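Local coordinates for protein POU domain, class 6, transcription factor 1 (Homo sapiens, PDB 3D1N) that binds DNA sequence-specifically through a POU-specific domain and a homeodomain to regulate transcription, probably preferring a variant of the octamer motif, at a contact of chain A with DNA. Coordinates in Å, arbitrary orientation; residue numbers count along the deposited sequence, not the author numbering.

A contact of chain A with DNA. Residues 37, 40, 42, 128. With nucleotides of chain B.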
loop_
_atom_site.group_PDB
_atom_site.type_symbol
_atom_site.label_atom_id
_atom_site.label_comp_id
_atom_site.label_asym_id
_atom_site.label_seq_id
_atom_site.Cartn_x
_atom_site.Cartn_y
_atom_site.Cartn_z
ATOM N N PRO A 37 -10.781 13.722 -1.483
ATOM C CA PRO A 37 -10.909 12.263 -1.598
ATOM C C PRO A 37 -10.311 11.757 -2.902
ATOM O O PRO A 37 -10.029 10.560 -3.044
ATOM C CB PRO A 37 -12.427 12.040 -1.592
ATOM C CG PRO A 37 -13.010 13.306 -1.027
ATOM C CD PRO A 37 -12.088 14.401 -1.446
ATOM N N SER A 40 -6.787 9.538 -2.478
ATOM C CA SER A 40 -6.664 8.326 -1.678
ATOM C C SER A 40 -5.434 7.499 -2.068
ATOM O O SER A 40 -4.834 7.732 -3.113
ATOM C CB SER A 40 -7.917 7.476 -1.850
ATOM O OG SER A 40 -8.340 7.488 -3.204
ATOM N N SER A 42 -5.374 4.334 -3.006
ATOM C CA SER A 42 -5.677 3.613 -4.247
ATOM C C SER A 42 -5.474 4.528 -5.443
ATOM O O SER A 42 -4.970 4.099 -6.482
ATOM C CB SER A 42 -7.097 3.033 -4.252
ATOM O OG SER A 42 -8.007 3.903 -3.599
ATOM N N LYS A 128 -18.784 9.980 5.651
ATOM C CA LYS A 128 -17.371 9.764 5.962
ATOM C C LYS A 128 -17.093 10.074 7.415
ATOM O O LYS A 128 -16.482 9.271 8.138
ATOM C CB LYS A 128 -16.455 10.620 5.078
ATOM C CG LYS A 128 -14.971 10.225 5.167
ATOM C CD LYS A 128 -14.134 10.821 4.026
ATOM C CE LYS A 128 -13.028 9.844 3.569
ATOM N NZ LYS A 128 -12.559 10.034 2.142
ATOM P P DG B 2 -15.241 10.740 -3.867
ATOM O OP1 DG B 2 -15.892 11.472 -2.752
ATOM O OP2 DG B 2 -14.002 11.280 -4.497
ATOM O "O5'" DG B 2 -14.992 9.229 -3.399
ATOM C "C5'" DG B 2 -13.841 8.882 -2.644
ATOM C "C4'" DG B 2 -13.939 7.423 -2.269
ATOM O "O4'" DG B 2 -14.063 6.645 -3.495
ATOM C "C3'" DG B 2 -12.699 6.922 -1.527
ATOM O "O3'" DG B 2 -13.009 5.923 -0.533
ATOM C "C2'" DG B 2 -11.900 6.345 -2.686
ATOM C "C1'" DG B 2 -13.050 5.665 -3.423
ATOM N N9 DG B 2 -12.619 5.127 -4.706
ATOM C C8 DG B 2 -11.528 5.524 -5.443
ATOM N N7 DG B 2 -11.361 4.825 -6.533
ATOM C C5 DG B 2 -12.404 3.898 -6.513
ATOM C C6 DG B 2 -12.745 2.873 -7.432
ATOM O O6 DG B 2 -12.184 2.561 -8.492
ATOM N N1 DG B 2 -13.864 2.164 -7.019
ATOM C C2 DG B 2 -14.557 2.425 -5.868
ATOM N N2 DG B 2 -15.611 1.640 -5.637
ATOM N N3 DG B 2 -14.261 3.383 -5.001
ATOM C C4 DG B 2 -13.177 4.075 -5.388
ATOM P P DC B 3 -13.442 6.339 0.956
ATOM O OP1 DC B 3 -14.305 7.542 0.867
ATOM O OP2 DC B 3 -12.243 6.367 1.822
ATOM O "O5'" DC B 3 -14.322 5.077 1.386
ATOM C "C5'" DC B 3 -15.530 4.811 0.703
ATOM C "C4'" DC B 3 -15.662 3.328 0.420
ATOM O "O4'" DC B 3 -14.984 3.005 -0.813
ATOM C "C3'" DC B 3 -15.092 2.381 1.473
ATOM O "O3'" DC B 3 -16.190 1.618 1.972
ATOM C "C2'" DC B 3 -14.065 1.526 0.718
ATOM C "C1'" DC B 3 -14.514 1.683 -0.727
ATOM N N1 DC B 3 -13.459 1.659 -1.739
ATOM C C2 DC B 3 -13.487 0.684 -2.753
ATOM O O2 DC B 3 -14.398 -0.158 -2.742
ATOM N N3 DC B 3 -12.515 0.683 -3.708
ATOM C C4 DC B 3 -11.566 1.628 -3.647
ATOM N N4 DC B 3 -10.613 1.617 -4.586
ATOM C C5 DC B 3 -11.536 2.633 -2.625
ATOM C C6 DC B 3 -12.497 2.622 -1.698
#
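Pro37, Ser40 and Ser42 meet DG2 and DC3 where the chain passes from the 3-10 helix 37-39 (phi/psi -60/-18° at Pro37), through extended Ser40, into helix 41-49. The stretch illustrates shape-following contact with the DNA backbone, beside a loose approach to a base. Pro37 lays its ring beside the DG2 phosphate, its CB in van der Waals contact with the phosphate oxygen OP2 at 3.4 Å. The same Pro37 CB makes an apolar contact with the DG2 sugar carbon C5' at 3.6 Å. Three residues on, Ser40 OG approaches the deoxyribose C2' of DG2 at 3.8 Å, a van der Waals contact. Ser42 reaches towards the major-groove side of the paired DC3. Ser42 OG, set between backbone N and carbonyl carbon, comes within 3.6 Å of the amino N4 of DC3, a proximity rather than a firm bond. Lys128 comes in from the homeodomain to the backbone beside Pro37. With CG anti to the backbone N (chi1 -168°), its chain runs out, bends at chi3 and brings Lys128 NZ, close to the proline ring, 3.3 Å from OP1 of the DC3 phosphate, forming a salt bridge whose hydrogen bond is weak. A methionine in its place would probably leave that phosphate without this charged partner and weaken the homeodomain's hold here. The contact thus draws on both DNA-binding units: the serines and proline belong to the helix-turn-helix POU-specific domain, with Ser42 on its recognition helix, whereas Lys128 projects from helix 120-130 of the homeodomain.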